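Local atomic coordinates of RNA-dependent RNA polymerase (Qualyub virus, PDB entry 6DX1), a protein that probably acts as a deubiquitinase, its viral OTU cysteine-protease domain cleaving ubiquitin from conjugates in cells infected by this nairovirus. Residues Asn21-Tyr26 and Asp123-Gln128; Lys32-Pro37 and His150-Val155; Val115-Cys120 and Ile141-Ile146. One frame throughout, in Å; residues are numbered along the deposited sequence.

Contact 1 of 3, residues Asn21-Tyr26 and Asp123-Gln128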
loop_
_atom_site.group_PDB
_atom_site.type_symbol
_atom_site.label_atom_id
_atom_site.label_comp_id
_atom_site.label_asym_id
_atom_site.label_seq_id
_atom_site.Cartn_x
_atom_site.Cartn_y
_atom_site.Cartn_z
ATOM N N ASN A 21 -5.622 -14.959 4.944
ATOM C CA ASN A 21 -7.067 -14.836 5.099
ATOM C C ASN A 21 -7.338 -14.331 6.508
ATOM O O ASN A 21 -6.877 -14.935 7.480
ATOM C CB ASN A 21 -7.769 -16.172 4.866
ATOM C CG ASN A 21 -7.641 -16.635 3.443
ATOM O OD1 ASN A 21 -7.912 -15.870 2.521
ATOM N ND2 ASN A 21 -7.192 -17.875 3.241
ATOM N N VAL A 22 -8.039 -13.205 6.618
ATOM C CA VAL A 22 -8.255 -12.577 7.918
ATOM C C VAL A 22 -9.604 -11.873 7.849
ATOM O O VAL A 22 -9.832 -11.038 6.965
ATOM C CB VAL A 22 -7.095 -11.624 8.278
ATOM C CG1 VAL A 22 -6.769 -10.716 7.125
ATOM C CG2 VAL A 22 -7.387 -10.834 9.567
ATOM N N VAL A 23 -10.521 -12.236 8.745
ATOM C CA VAL A 23 -11.940 -11.907 8.595
ATOM C C VAL A 23 -12.391 -11.053 9.775
ATOM O O VAL A 23 -12.396 -11.517 10.927
ATOM C CB VAL A 23 -12.795 -13.177 8.477
ATOM C CG1 VAL A 23 -14.255 -12.816 8.209
ATOM C CG2 VAL A 23 -12.256 -14.067 7.366
ATOM N N PHE A 24 -12.803 -9.814 9.489
ATOM C CA PHE A 24 -13.207 -8.922 10.568
ATOM C C PHE A 24 -13.977 -7.745 9.989
ATOM O O PHE A 24 -13.814 -7.396 8.820
ATOM C CB PHE A 24 -12.002 -8.416 11.376
ATOM C CG PHE A 24 -11.008 -7.603 10.575
ATOM C CD1 PHE A 24 -9.970 -8.232 9.899
ATOM C CD2 PHE A 24 -11.083 -6.222 10.529
ATOM C CE1 PHE A 24 -9.029 -7.502 9.184
ATOM C CE2 PHE A 24 -10.143 -5.483 9.814
ATOM C CZ PHE A 24 -9.118 -6.123 9.136
ATOM N N SER A 25 -14.818 -7.145 10.824
ATOM C CA SER A 25 -15.496 -5.909 10.463
ATOM C C SER A 25 -14.519 -4.761 10.693
ATOM O O SER A 25 -14.057 -4.563 11.822
ATOM C CB SER A 25 -16.764 -5.759 11.308
ATOM O OG SER A 25 -17.318 -4.457 11.204
ATOM N N TYR A 26 -14.140 -4.043 9.624
ATOM C CA TYR A 26 -13.018 -3.119 9.776
ATOM C C TYR A 26 -13.335 -1.994 10.757
ATOM O O TYR A 26 -12.418 -1.465 11.393
ATOM C CB TYR A 26 -12.558 -2.561 8.419
ATOM C CG TYR A 26 -13.473 -1.568 7.709
ATOM C CD1 TYR A 26 -13.569 -0.247 8.138
ATOM C CD2 TYR A 26 -14.185 -1.943 6.574
ATOM C CE1 TYR A 26 -14.396 0.669 7.475
ATOM C CE2 TYR A 26 -15.005 -1.031 5.897
ATOM C CZ TYR A 26 -15.103 0.268 6.361
ATOM O OH TYR A 26 -15.914 1.171 5.704
ATOM N N ASP A 123 -17.991 -3.017 1.899
ATOM C CA ASP A 123 -17.803 -1.859 2.783
ATOM C C ASP A 123 -18.014 -2.177 4.269
ATOM O O ASP A 123 -18.247 -1.264 5.074
ATOM C CB ASP A 123 -18.694 -0.669 2.378
ATOM C CG ASP A 123 -18.283 0.628 3.084
ATOM O OD1 ASP A 123 -17.065 0.923 3.135
ATOM O OD2 ASP A 123 -19.171 1.330 3.621
ATOM N N VAL A 124 -17.908 -3.444 4.684
ATOM C CA VAL A 124 -18.039 -3.788 6.098
ATOM C C VAL A 124 -16.965 -4.786 6.506
ATOM O O VAL A 124 -16.229 -4.558 7.473
ATOM C CB VAL A 124 -19.435 -4.361 6.410
ATOM C CG1 VAL A 124 -19.522 -4.767 7.875
ATOM C CG2 VAL A 124 -20.521 -3.341 6.062
ATOM N N TRP A 125 -16.880 -5.898 5.770
ATOM C CA TRP A 125 -16.073 -7.048 6.161
ATOM C C TRP A 125 -14.795 -7.119 5.336
ATOM O O TRP A 125 -14.845 -7.173 4.102
ATOM C CB TRP A 125 -16.886 -8.338 6.005
ATOM C CG TRP A 125 -17.883 -8.491 7.105
ATOM C CD1 TRP A 125 -19.190 -8.087 7.106
ATOM C CD2 TRP A 125 -17.637 -9.056 8.389
ATOM N NE1 TRP A 125 -19.772 -8.382 8.317
ATOM C CE2 TRP A 125 -18.838 -8.979 9.121
ATOM C CE3 TRP A 125 -16.516 -9.644 8.986
ATOM C CZ2 TRP A 125 -18.948 -9.463 10.418
ATOM C CZ3 TRP A 125 -16.625 -10.121 10.277
ATOM C CH2 TRP A 125 -17.832 -10.021 10.982
ATOM N N VAL A 126 -13.660 -7.127 6.023
ATOM C CA VAL A 126 -12.393 -7.501 5.413
ATOM C C VAL A 126 -12.288 -9.017 5.434
ATOM O O VAL A 126 -12.684 -9.656 6.413
ATOM C CB VAL A 126 -11.227 -6.854 6.181
ATOM C CG1 VAL A 126 -9.896 -7.482 5.774
ATOM C CG2 VAL A 126 -11.199 -5.334 5.948
ATOM N N THR A 127 -11.765 -9.607 4.353
ATOM C CA THR A 127 -11.601 -11.058 4.290
ATOM C C THR A 127 -10.177 -11.517 4.009
ATOM O O THR A 127 -9.896 -12.714 4.160
ATOM C CB THR A 127 -12.529 -11.667 3.225
ATOM O OG1 THR A 127 -12.180 -11.159 1.924
ATOM C CG2 THR A 127 -13.992 -11.360 3.558
ATOM N N GLN A 128 -9.275 -10.621 3.617
ATOM C CA GLN A 128 -7.895 -10.983 3.297
ATOM C C GLN A 128 -6.984 -9.795 3.562
ATOM O O GLN A 128 -7.417 -8.638 3.538
ATOM C CB GLN A 128 -7.715 -11.383 1.824
ATOM C CG GLN A 128 -8.542 -12.526 1.327
ATOM C CD GLN A 128 -8.211 -12.863 -0.118
ATOM O OE1 GLN A 128 -7.141 -12.498 -0.628
ATOM N NE2 GLN A 128 -9.119 -13.561 -0.782
HETATM O O HOH W 1 -11.021 -15.181 3.347
HETATM O O HOH W 2 -16.965 -2.546 9.277
#

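Contact 2 of 3, residues Lys32-Pro37 and His150-Val155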
loop_
_atom_site.group_PDB
_atom_site.type_symbol
_atom_site.label_atom_id
_atom_site.label_comp_id
_atom_site.label_asym_id
_atom_site.label_seq_id
_atom_site.Cartn_x
_atom_site.Cartn_y
_atom_site.Cartn_z
ATOM N N LYS A 32 -12.338 4.820 8.547
ATOM C CA LYS A 32 -11.995 4.950 7.134
ATOM C C LYS A 32 -11.983 6.418 6.727
ATOM O O LYS A 32 -12.850 7.198 7.140
ATOM C CB LYS A 32 -12.986 4.170 6.269
ATOM C CG LYS A 32 -12.701 4.252 4.778
ATOM C CD LYS A 32 -13.703 3.449 3.982
ATOM C CE LYS A 32 -15.099 4.049 4.093
ATOM N NZ LYS A 32 -16.013 3.523 3.043
ATOM N N GLU A 33 -10.971 6.801 5.947
ATOM C CA GLU A 33 -10.910 8.116 5.316
ATOM C C GLU A 33 -10.866 7.916 3.809
ATOM O O GLU A 33 -9.947 7.277 3.289
ATOM C CB GLU A 33 -9.704 8.916 5.806
ATOM C CG GLU A 33 -9.758 9.144 7.325
ATOM C CD GLU A 33 -8.719 10.111 7.848
ATOM O OE1 GLU A 33 -7.908 10.625 7.054
ATOM O OE2 GLU A 33 -8.716 10.361 9.076
ATOM N N LEU A 34 -11.864 8.453 3.119
ATOM C CA LEU A 34 -12.009 8.221 1.687
ATOM C C LEU A 34 -10.966 8.997 0.890
ATOM O O LEU A 34 -10.527 10.083 1.286
ATOM C CB LEU A 34 -13.405 8.640 1.231
ATOM C CG LEU A 34 -14.593 7.825 1.736
ATOM C CD1 LEU A 34 -15.884 8.441 1.235
ATOM C CD2 LEU A 34 -14.469 6.387 1.249
ATOM N N THR A 35 -10.578 8.428 -0.253
ATOM C CA THR A 35 -9.744 9.110 -1.230
ATOM C C THR A 35 -10.573 9.381 -2.476
ATOM O O THR A 35 -11.581 8.717 -2.727
ATOM C CB THR A 35 -8.518 8.279 -1.619
ATOM O OG1 THR A 35 -8.961 7.067 -2.243
ATOM C CG2 THR A 35 -7.654 7.966 -0.379
ATOM N N LEU A 36 -10.145 10.369 -3.252
ATOM C CA LEU A 36 -10.825 10.659 -4.508
ATOM C C LEU A 36 -10.797 9.416 -5.393
ATOM O O LEU A 36 -9.739 8.787 -5.529
ATOM C CB LEU A 36 -10.140 11.827 -5.210
ATOM C CG LEU A 36 -10.992 12.592 -6.227
ATOM C CD1 LEU A 36 -12.146 13.327 -5.543
ATOM C CD2 LEU A 36 -10.099 13.578 -6.973
ATOM N N PRO A 37 -11.928 9.018 -5.999
ATOM C CA PRO A 37 -11.937 7.793 -6.828
ATOM C C PRO A 37 -11.405 8.035 -8.234
ATOM O O PRO A 37 -12.122 7.953 -9.249
ATOM C CB PRO A 37 -13.420 7.401 -6.814
ATOM C CG PRO A 37 -14.140 8.706 -6.724
ATOM C CD PRO A 37 -13.285 9.561 -5.802
ATOM N N HIS A 150 -9.499 0.341 -6.162
ATOM C CA HIS A 150 -9.595 1.565 -5.388
ATOM C C HIS A 150 -9.060 1.324 -3.979
ATOM O O HIS A 150 -9.310 0.274 -3.377
ATOM C CB HIS A 150 -11.029 2.077 -5.314
ATOM C CG HIS A 150 -11.145 3.328 -4.506
ATOM N ND1 HIS A 150 -10.791 4.566 -5.002
ATOM C CD2 HIS A 150 -11.490 3.524 -3.212
ATOM C CE1 HIS A 150 -10.941 5.475 -4.052
ATOM N NE2 HIS A 150 -11.365 4.868 -2.956
ATOM N N PHE A 151 -8.324 2.302 -3.461
ATOM C CA PHE A 151 -7.768 2.254 -2.108
ATOM C C PHE A 151 -8.284 3.432 -1.302
ATOM O O PHE A 151 -8.189 4.580 -1.752
ATOM C CB PHE A 151 -6.237 2.327 -2.115
ATOM C CG PHE A 151 -5.554 1.142 -2.752
ATOM C CD1 PHE A 151 -5.244 0.016 -1.997
ATOM C CD2 PHE A 151 -5.170 1.180 -4.087
ATOM C CE1 PHE A 151 -4.587 -1.074 -2.584
ATOM C CE2 PHE A 151 -4.515 0.097 -4.682
ATOM C CZ PHE A 151 -4.233 -1.032 -3.926
ATOM N N ASP A 152 -8.776 3.154 -0.102
ATOM C CA ASP A 152 -9.039 4.177 0.901
ATOM C C ASP A 152 -8.072 4.009 2.064
ATOM O O ASP A 152 -7.383 2.993 2.190
ATOM C CB ASP A 152 -10.485 4.097 1.379
ATOM C CG ASP A 152 -11.476 4.433 0.275
ATOM O OD1 ASP A 152 -12.389 3.619 0.020
ATOM O OD2 ASP A 152 -11.333 5.520 -0.333
ATOM N N PHE A 153 -8.012 5.020 2.931
ATOM C CA PHE A 153 -7.076 5.006 4.046
ATOM C C PHE A 153 -7.784 4.560 5.321
ATOM O O PHE A 153 -8.943 4.902 5.552
ATOM C CB PHE A 153 -6.466 6.395 4.247
ATOM C CG PHE A 153 -5.514 6.490 5.400
ATOM C CD1 PHE A 153 -4.446 5.612 5.523
ATOM C CD2 PHE A 153 -5.656 7.500 6.337
ATOM C CE1 PHE A 153 -3.556 5.718 6.581
ATOM C CE2 PHE A 153 -4.765 7.619 7.395
ATOM C CZ PHE A 153 -3.718 6.718 7.528
ATOM N N LEU A 154 -7.091 3.782 6.144
ATOM C CA LEU A 154 -7.662 3.289 7.392
ATOM C C LEU A 154 -6.812 3.780 8.557
ATOM O O LEU A 154 -5.601 3.554 8.572
ATOM C CB LEU A 154 -7.728 1.757 7.394
ATOM C CG LEU A 154 -8.703 1.117 6.410
ATOM C CD1 LEU A 154 -8.424 -0.390 6.384
ATOM C CD2 LEU A 154 -10.138 1.373 6.792
ATOM N N VAL A 155 -7.441 4.437 9.528
ATOM C CA VAL A 155 -6.758 4.930 10.723
ATOM C C VAL A 155 -7.078 3.984 11.887
ATOM O O VAL A 155 -8.255 3.838 12.230
ATOM C CB VAL A 155 -7.178 6.359 11.084
ATOM C CG1 VAL A 155 -6.302 6.878 12.222
ATOM C CG2 VAL A 155 -7.104 7.277 9.880
HETATM O O HOH W 3 -14.737 2.791 0.532
#

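Contact 3 of 3, residues Val115-Cys120 and Ile141-Ile146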
loop_
_atom_site.group_PDB
_atom_site.type_symbol
_atom_site.label_atom_id
_atom_site.label_comp_id
_atom_site.label_asym_id
_atom_site.label_seq_id
_atom_site.Cartn_x
_atom_site.Cartn_y
_atom_site.Cartn_z
ATOM N N VAL A 115 3.278 -1.910 5.230
ATOM C CA VAL A 115 2.134 -1.480 4.429
ATOM C C VAL A 115 1.210 -2.680 4.281
ATOM O O VAL A 115 1.670 -3.767 3.904
ATOM C CB VAL A 115 2.574 -0.960 3.045
ATOM C CG1 VAL A 115 1.356 -0.558 2.200
ATOM C CG2 VAL A 115 3.555 0.203 3.175
ATOM N N ILE A 116 -0.082 -2.498 4.569
ATOM C CA ILE A 116 -1.051 -3.589 4.492
ATOM C C ILE A 116 -2.231 -3.172 3.622
ATOM O O ILE A 116 -2.776 -2.075 3.792
ATOM C CB ILE A 116 -1.551 -4.020 5.882
ATOM C CG1 ILE A 116 -0.368 -4.354 6.789
ATOM C CG2 ILE A 116 -2.468 -5.238 5.746
ATOM C CD1 ILE A 116 -0.811 -4.596 8.243
ATOM N N PHE A 117 -2.607 -4.046 2.684
ATOM C CA PHE A 117 -3.849 -3.929 1.915
ATOM C C PHE A 117 -4.878 -4.876 2.517
ATOM O O PHE A 117 -4.677 -6.100 2.497
ATOM C CB PHE A 117 -3.665 -4.335 0.449
ATOM C CG PHE A 117 -2.688 -3.499 -0.357
ATOM C CD1 PHE A 117 -2.091 -2.351 0.146
ATOM C CD2 PHE A 117 -2.386 -3.900 -1.665
ATOM C CE1 PHE A 117 -1.201 -1.610 -0.646
ATOM C CE2 PHE A 117 -1.503 -3.168 -2.457
ATOM C CZ PHE A 117 -0.913 -2.028 -1.956
ATOM N N TRP A 118 -6.002 -4.332 2.976
ATOM C CA TRP A 118 -7.072 -5.129 3.568
ATOM C C TRP A 118 -8.218 -5.221 2.563
ATOM O O TRP A 118 -8.859 -4.208 2.253
ATOM C CB TRP A 118 -7.542 -4.493 4.876
ATOM C CG TRP A 118 -6.511 -4.367 5.966
ATOM C CD1 TRP A 118 -5.911 -3.211 6.408
ATOM C CD2 TRP A 118 -6.008 -5.422 6.800
ATOM N NE1 TRP A 118 -5.052 -3.491 7.463
ATOM C CE2 TRP A 118 -5.099 -4.841 7.717
ATOM C CE3 TRP A 118 -6.232 -6.806 6.852
ATOM C CZ2 TRP A 118 -4.415 -5.595 8.680
ATOM C CZ3 TRP A 118 -5.549 -7.555 7.814
ATOM C CH2 TRP A 118 -4.654 -6.952 8.706
ATOM N N LYS A 119 -8.486 -6.434 2.074
ATOM C CA LYS A 119 -9.481 -6.643 1.023
ATOM C C LYS A 119 -10.897 -6.556 1.579
ATOM O O LYS A 119 -11.245 -7.266 2.530
ATOM C CB LYS A 119 -9.271 -8.013 0.372
ATOM C CG LYS A 119 -10.316 -8.362 -0.685
ATOM C CD LYS A 119 -10.148 -9.817 -1.137
ATOM C CE LYS A 119 -11.069 -10.132 -2.308
ATOM N NZ LYS A 119 -11.051 -11.587 -2.613
ATOM N N CYS A 120 -11.738 -5.723 0.963
ATOM C CA CYS A 120 -13.099 -5.538 1.455
ATOM C C CYS A 120 -14.007 -5.243 0.271
ATOM O O CYS A 120 -13.764 -4.281 -0.458
ATOM C CB CYS A 120 -13.159 -4.397 2.481
ATOM S SG CYS A 120 -14.843 -3.952 3.036
ATOM N N ILE A 141 1.005 1.397 7.616
ATOM C CA ILE A 141 0.077 2.137 6.769
ATOM C C ILE A 141 -0.979 1.132 6.320
ATOM O O ILE A 141 -0.672 0.195 5.579
ATOM C CB ILE A 141 0.779 2.769 5.564
ATOM C CG1 ILE A 141 1.950 3.645 6.016
ATOM C CG2 ILE A 141 -0.223 3.572 4.729
ATOM C CD1 ILE A 141 2.731 4.273 4.856
ATOM N N ASN A 142 -2.207 1.312 6.783
ATOM C CA ASN A 142 -3.318 0.415 6.491
ATOM C C ASN A 142 -4.186 1.001 5.389
ATOM O O ASN A 142 -4.674 2.122 5.519
ATOM C CB ASN A 142 -4.168 0.186 7.744
ATOM C CG ASN A 142 -3.396 -0.513 8.845
ATOM O OD1 ASN A 142 -3.311 -1.740 8.866
ATOM N ND2 ASN A 142 -2.811 0.261 9.754
ATOM N N LEU A 143 -4.408 0.230 4.324
ATOM C CA LEU A 143 -5.254 0.666 3.221
ATOM C C LEU A 143 -6.439 -0.280 3.063
ATOM O O LEU A 143 -6.300 -1.504 3.190
ATOM C CB LEU A 143 -4.469 0.714 1.903
ATOM C CG LEU A 143 -3.243 1.620 1.809
ATOM C CD1 LEU A 143 -2.883 1.826 0.343
ATOM C CD2 LEU A 143 -3.481 2.955 2.487
ATOM N N LEU A 144 -7.612 0.281 2.780
ATOM C CA LEU A 144 -8.774 -0.538 2.465
ATOM C C LEU A 144 -8.769 -0.741 0.956
ATOM O O LEU A 144 -8.849 0.231 0.194
ATOM C CB LEU A 144 -10.069 0.115 2.938
ATOM C CG LEU A 144 -11.305 -0.781 2.888
ATOM C CD1 LEU A 144 -11.231 -1.861 3.974
ATOM C CD2 LEU A 144 -12.597 0.030 3.030
ATOM N N HIS A 145 -8.612 -1.988 0.530
ATOM C CA HIS A 145 -8.464 -2.331 -0.881
ATOM C C HIS A 145 -9.797 -2.888 -1.362
ATOM O O HIS A 145 -10.166 -4.015 -1.015
ATOM C CB HIS A 145 -7.335 -3.347 -1.052
ATOM C CG HIS A 145 -6.959 -3.605 -2.472
ATOM N ND1 HIS A 145 -6.149 -4.658 -2.842
ATOM C CD2 HIS A 145 -7.271 -2.947 -3.615
ATOM C CE1 HIS A 145 -5.982 -4.642 -4.153
ATOM N NE2 HIS A 145 -6.652 -3.615 -4.648
ATOM N N ILE A 146 -10.541 -2.091 -2.131
ATOM C CA ILE A 146 -11.883 -2.501 -2.534
ATOM C C ILE A 146 -11.910 -2.773 -4.036
ATOM O O ILE A 146 -10.858 -2.824 -4.684
ATOM C CB ILE A 146 -12.931 -1.454 -2.103
ATOM C CG1 ILE A 146 -12.804 -0.170 -2.927
ATOM C CG2 ILE A 146 -12.782 -1.102 -0.610
ATOM C CD1 ILE A 146 -13.895 0.852 -2.606
#

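Contact 1 of 3, residues Asn21-Tyr26 and Asp123-Gln128
In Phe24 and Tyr26 the first torsion sets CG between the backbone N and the carbonyl carbon (chi1 62° and 71°), and each residue then meets the 123-128 segment in its own way. The Phe24 ring lies alongside Val126: Val126 CB sits over one face, 3.9 Å from the centroid of the Phe24 ring, and Phe24 CE1 touches Val126 CG1 at 3.5 Å. Tyr26 crosses Asp123 obliquely and donates from OH to Asp123 OD1 at 2.8 Å, approaching from above the carboxylate plane. That same oxygen carries a salt bridge to Lys32, while OD2 has another with Arg27. On the opposite sheet face, Ser25 CB rests over the six-membered ring of Trp125, 4.2 Å from its centroid. A water joins Ser25 OG to Val124 O, and this carbonyl also receives Tyr26 N. Phe24 and Val126 exchange two backbone bonds, the shorter running from Val126 N to Phe24 O (2.8 Å). Past this pair, Tyr26 N and the Tyr26-Asp123 bond carry the contact on. With strand directions 172° apart, the pair illustrates antiparallel pairing within the mixed beta sheet of this viral OTU domain.

Contact 2 of 3, residues Lys32-Pro37 and His150-Val155
Asp152 OD2 is gripped from two directions, by Thr35 N across the contact at 3.0 Å and by His150 NE2 of its own segment at 2.7 Å. The amide of Thr35 reaches this oxygen on its anti side, not far from the carboxylate plane, whereas His150 NE2 comes from above that plane. Asp152 OD2 in turn lies close to the plane of the imidazole, though the N-H bond is somewhat bent. Leu34 CD2 packs against the same carboxylate, 3.6 Å from Asp152 OD2.

Thr35 gives a second bond from its side chain. With OG1 between the backbone N and the carbonyl carbon (chi1 63°), the hydroxyl donates to Phe151 O at 2.6 Å, in the plane of that carbonyl. It also lies beside the His150 ring, with Thr35 OG1 3.1 Å from His150 CE1. Leu36 O faces the edge of this ring, and Pro37 CA lies against it obliquely.

Farther along, the contact becomes regular antiparallel sheet. Glu33 N donates almost straight to Phe153 O (2.8 Å, 176°), and Phe153 N returns a bond to Glu33 O. Beyond the backbone, Glu33 OE1 lies at the edge of the Phe153 ring, 3.9 Å from CD2, while Val155 CG2 touches the other carboxylate oxygen. Lys32 runs past Asp152 and reaches its OD1 through a water, although the salt bridge of its ammonium group is to Asp123.

His150 also touches Cys41 of helix 41-51. The chemistry therefore fits the Cys-His-Asp arrangement of OTU cysteine proteases, with His150 and Asp152 as the likely histidine and acid; Thr35 would then be a second-shell residue that helps fix the carboxylate.

Contact 3 of 3, residues Val115-Cys120 and Ile141-Ile146
Val115-Cys120 and Ile141-Ile146 form a parallel pair in the middle of the mixed OTU sheet, residue matched to residue from Val115 opposite Ile141 to Lys119 opposite His145. The strand axes twist by -35°, and no helix lies in the connection between the two segments, which instead passes through strand 125-132.

Backbone hydrogen bonds make the ladder. Ile116 N donates to Ile141 O, and Ile116 O accepts from Leu143 N; Trp118 repeats the scheme with Leu143 O and His145 N, the last bond being 2.8 Å from His145 N to Trp118 O. Cys120 N closes the series on His145 O.

One side-chain hydrogen bond joins the strands. In Trp118 and Asn142 alike CG is anti to the carbonyl carbon, and the two side chains lie side by side, pointing the same way. Trp118 NE1 donates to Asn142 OD1 at 2.8 Å, nearly straight at 173°, with indole and amide planes only 13° apart. The amide of Asn142 is held at its other end too, since ND2 bonds to Tyr137 O; the two bonds together fix its rotation.

On the sheet face of Phe117 and His145 two rings meet. Phe117 turns an edge toward the face of His145 in an offset edge-to-face pair, centroids 5.5 Å apart. His145 also stacks on Phe151 and bonds through NE2 to Asp149.

Packing completes the account. Ile116 CG2 lies over one face of the indole, and Ile116 CD1 approaches Asn142 OD1 to 3.8 Å. Phe117 CE1 meets Leu143 CD1 at 4.0 Å, on the face where helices 41-51 and 101-111 cover the sheet, so this buried pair ties the strands to the helical part of the domain. Leu144 CD1 presses against Cys120 CB at 3.5 Å.

How the contacts relate
All three contacts belong to one mixed sheet, in which strands 17-25, 125-132, 114-120, 140-146, 150-156 and 30-33 follow one another. Contact 3 is central, its centre about 10 Å from that of contact 1 and 9 Å from that of contact 2; the outer two are about 15 Å apart. Backbone bonds link the neighbours: Thr127 and Gln128 pair with Lys119, while Asp152 and Leu154 pair with Leu144 and Asn142. Along the chain, contact 1 interlaces with both others, whereas contact 3 is nested within the loop closed by contact 2. The shared sheet thus brings together residues far apart in the chain, with the probable catalytic histidine and acid in contact 2.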